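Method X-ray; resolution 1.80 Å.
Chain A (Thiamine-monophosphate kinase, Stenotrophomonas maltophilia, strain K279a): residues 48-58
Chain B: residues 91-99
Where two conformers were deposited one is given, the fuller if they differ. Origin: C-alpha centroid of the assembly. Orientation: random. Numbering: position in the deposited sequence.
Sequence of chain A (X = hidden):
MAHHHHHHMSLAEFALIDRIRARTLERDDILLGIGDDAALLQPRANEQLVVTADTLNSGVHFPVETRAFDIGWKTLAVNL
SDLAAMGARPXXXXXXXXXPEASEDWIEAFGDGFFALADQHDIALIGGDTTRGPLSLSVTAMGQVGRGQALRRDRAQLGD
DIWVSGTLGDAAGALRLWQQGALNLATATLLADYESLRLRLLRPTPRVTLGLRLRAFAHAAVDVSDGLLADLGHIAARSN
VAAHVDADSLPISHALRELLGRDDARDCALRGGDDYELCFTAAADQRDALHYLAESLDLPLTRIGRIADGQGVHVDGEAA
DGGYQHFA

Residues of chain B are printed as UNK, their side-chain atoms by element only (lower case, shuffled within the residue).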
# COMPACT_ATOMS: atom_id res chain seq x y z
N GLN A 48 -10.04 0.16 -16.97
CA GLN A 48 -8.76 -0.33 -16.46
C GLN A 48 -8.47 0.30 -15.11
O GLN A 48 -8.90 1.42 -14.82
CB GLN A 48 -7.64 -0.05 -17.45
CG GLN A 48 -7.76 -0.90 -18.70
CD GLN A 48 -6.92 -0.39 -19.84
OE1 GLN A 48 -7.05 0.77 -20.24
NE2 GLN A 48 -6.04 -1.24 -20.35
N LEU A 49 -7.74 -0.44 -14.27
CA LEU A 49 -7.31 0.04 -12.97
C LEU A 49 -5.92 0.64 -13.06
O LEU A 49 -5.04 0.09 -13.73
CB LEU A 49 -7.26 -1.09 -11.94
CG LEU A 49 -8.49 -1.68 -11.30
CD1 LEU A 49 -7.99 -2.76 -10.34
CD2 LEU A 49 -9.19 -0.59 -10.57
N VAL A 50 -5.71 1.73 -12.34
CA VAL A 50 -4.37 2.27 -12.12
C VAL A 50 -4.19 2.44 -10.63
O VAL A 50 -5.13 2.74 -9.90
CB VAL A 50 -4.10 3.60 -12.85
CG1 VAL A 50 -4.20 3.41 -14.31
CG2 VAL A 50 -5.06 4.65 -12.42
N VAL A 51 -2.96 2.24 -10.18
CA VAL A 51 -2.69 2.14 -8.75
C VAL A 51 -1.51 3.03 -8.44
O VAL A 51 -0.51 3.02 -9.17
CB VAL A 51 -2.40 0.69 -8.33
CG1 VAL A 51 -2.18 0.63 -6.85
CG2 VAL A 51 -3.55 -0.22 -8.73
N THR A 52 -1.63 3.81 -7.36
CA THR A 52 -0.57 4.68 -6.88
C THR A 52 -0.28 4.35 -5.43
O THR A 52 -1.15 3.88 -4.71
CB THR A 52 -0.95 6.17 -6.98
OG1 THR A 52 -2.02 6.45 -6.07
CG2 THR A 52 -1.40 6.52 -8.38
N ALA A 53 0.95 4.63 -5.00
CA ALA A 53 1.30 4.36 -3.62
C ALA A 53 2.33 5.38 -3.19
O ALA A 53 3.26 5.68 -3.94
CB ALA A 53 1.86 2.95 -3.41
N ASP A 54 2.17 5.90 -1.98
CA ASP A 54 3.06 6.91 -1.42
C ASP A 54 3.17 6.66 0.07
O ASP A 54 2.19 6.26 0.70
CB ASP A 54 2.54 8.33 -1.67
CG ASP A 54 2.47 8.69 -3.15
OD1 ASP A 54 1.37 8.55 -3.74
OD2 ASP A 54 3.51 9.11 -3.72
N THR A 55 4.36 6.88 0.63
CA THR A 55 4.54 6.80 2.07
C THR A 55 4.94 8.18 2.56
O THR A 55 5.80 8.82 1.96
CB THR A 55 5.59 5.76 2.45
OG1 THR A 55 5.12 4.46 2.11
CG2 THR A 55 5.87 5.83 3.95
N LEU A 56 4.30 8.64 3.64
CA LEU A 56 4.72 9.86 4.32
C LEU A 56 5.29 9.46 5.67
O LEU A 56 4.62 8.77 6.45
CB LEU A 56 3.57 10.85 4.49
CG LEU A 56 3.27 11.75 3.27
CD1 LEU A 56 2.84 10.96 2.05
CD2 LEU A 56 2.22 12.78 3.62
N ASN A 57 6.52 9.89 5.93
CA ASN A 57 7.23 9.58 7.16
C ASN A 57 7.41 10.83 8.00
O ASN A 57 7.76 11.89 7.48
CB ASN A 57 8.60 8.98 6.84
CG ASN A 57 8.48 7.64 6.19
OD1 ASN A 57 7.66 6.84 6.62
ND2 ASN A 57 9.24 7.40 5.12
N SER A 58 7.18 10.67 9.31
CA SER A 58 7.30 11.77 10.27
C SER A 58 8.70 12.37 10.25
O SER A 58 9.71 11.65 10.25
CB SER A 58 6.96 11.26 11.68
OG SER A 58 7.12 12.28 12.66
N UNK B 91 -2.64 -11.48 -7.99
CA UNK B 91 -2.59 -10.83 -9.29
C UNK B 91 -1.49 -9.79 -9.34
O UNK B 91 -0.52 -9.94 -10.09
c UNK B 91 -3.95 -10.18 -9.62
N UNK B 92 -1.62 -8.74 -8.53
CA UNK B 92 -0.74 -7.58 -8.61
C UNK B 92 -0.35 -7.12 -7.21
O UNK B 92 -1.04 -7.40 -6.23
c UNK B 92 -3.93 -7.14 -12.03
n UNK B 92 -2.76 -7.54 -12.61
c UNK B 92 -5.96 -6.17 -10.43
c UNK B 92 -5.23 -7.15 -12.53
c UNK B 92 -1.40 -6.42 -9.36
c UNK B 92 -6.23 -6.67 -11.72
c UNK B 92 -2.21 -6.81 -10.55
c UNK B 92 -4.65 -6.17 -9.93
c UNK B 92 -3.62 -6.65 -10.74
c UNK B 92 -1.73 -7.34 -11.72
N UNK B 93 0.76 -6.39 -7.11
CA UNK B 93 1.09 -5.78 -5.83
C UNK B 93 1.84 -4.48 -6.02
O UNK B 93 2.38 -4.19 -7.09
s UNK B 93 3.46 -7.21 -5.62
c UNK B 93 1.89 -6.74 -4.94
N UNK B 94 1.85 -3.67 -4.96
CA UNK B 94 2.66 -2.46 -4.90
C UNK B 94 3.62 -2.58 -3.73
O UNK B 94 3.40 -3.34 -2.79
o UNK B 94 1.07 -1.29 -3.51
c UNK B 94 0.87 -0.98 -5.93
c UNK B 94 1.82 -1.20 -4.72
N UNK B 95 4.70 -1.82 -3.82
CA UNK B 95 5.74 -1.86 -2.80
C UNK B 95 6.13 -0.43 -2.48
O UNK B 95 6.54 0.30 -3.38
c UNK B 95 9.30 -3.25 -3.31
c UNK B 95 8.23 -2.60 -2.48
c UNK B 95 6.95 -2.63 -3.30
c UNK B 95 8.03 -3.33 -1.16
N UNK B 96 6.01 -0.04 -1.21
CA UNK B 96 6.37 1.29 -0.75
C UNK B 96 7.53 1.12 0.23
O UNK B 96 7.33 0.61 1.34
c UNK B 96 5.18 1.99 -0.10
N UNK B 97 8.73 1.51 -0.20
CA UNK B 97 9.96 1.32 0.55
C UNK B 97 10.38 2.64 1.18
O UNK B 97 10.52 3.65 0.48
c UNK B 97 11.09 0.82 -0.34
c UNK B 97 10.65 -1.55 0.05
c UNK B 97 12.57 -0.86 -1.31
c UNK B 97 11.14 -0.57 -0.95
N UNK B 98 10.58 2.64 2.49
CA UNK B 98 11.21 3.74 3.20
C UNK B 98 12.62 3.29 3.55
O UNK B 98 12.77 2.28 4.24
c UNK B 98 10.43 4.12 4.46
o UNK B 98 9.13 4.60 4.12
N UNK B 99 13.63 4.00 3.06
CA UNK B 99 15.01 3.68 3.36
C UNK B 99 15.72 4.88 3.96
O UNK B 99 15.54 6.01 3.49
c UNK B 99 14.87 0.97 1.85
c UNK B 99 15.77 3.26 2.09
c UNK B 99 15.80 2.19 -0.13
c UNK B 99 15.02 2.31 1.17
O HOH W 1 7.26 2.73 3.26

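Position 91 of chain B has one side-chain carbon and nothing beyond it. It lies out of reach of chain A. A lone CB means alanine: Ala B91.

Position 92 has one carbon followed by fused five- and six-membered rings that hold eight carbons and one nitrogen. That is an indole. A carbon of the six-membered ring lies 4.0 Å from CD1 of Leu A49, an apolar contact that meets the ring obliquely. The residue is Trp B92, and the ring atom is CZ3.

Position 93 has one carbon and then one sulfur. The CA-to-CB bond points away from chain A, and no contact is made. This is Cys B93.

Position 94 has a CB that carries one oxygen and one carbon. The terminal carbon lies 3.6 Å from CG1 of Val A51. The oxygen is 4.3 Å from CB of Ala A53. A branched CB with a hydroxyl identifies Thr B94, chi1 p.

Position 95 has four carbons, forked at the second. The CA-to-CB bond points away from chain A. It is Leu B95.

Position 96 has a single carbon, directed toward chain A. This CB lies 3.3 Å from OG1 of Thr A55. It is Ala B96. The CA atoms of Thr A55 and Ala B96 are 6.5 Å apart, which sets the register.

Position 97 again has four carbons forked at the second. The CA-to-CB bond points away from chain A. It is Leu B97.

Position 98 has one carbon and then one oxygen. The oxygen accepts a hydrogen bond from ND2 of Asn A57 at 3.0 Å, with an angle of 164°. It also lies 3.5 Å from CG2 of Thr A55. A short hydroxyl side chain is serine: Ser B98, chi1 m.

Position 99 has four carbons forked at the second. The CA-to-CB bond points away from chain A. It is Leu B99.

The two strands run in nearly the same direction, 21° apart, and their axes approach to 7.1 Å. That spacing leaves side chains to fill the gap. Even-numbered residues from Trp B92 to Ser B98 meet odd-numbered ones from Leu A49 to Asn A57. The contact is apolar at its start and polar at its end. There, water 1 joins OG1 of Thr A55 (3.0 Å), O of Ala B96 (2.9 Å) and OG of Ser B98 (2.8 Å). It donates to the carbonyl. The direct bond from Asn A57 to Ser B98 adds a second polar tie beside it.

Chain B 91-99: AWCTLALSL
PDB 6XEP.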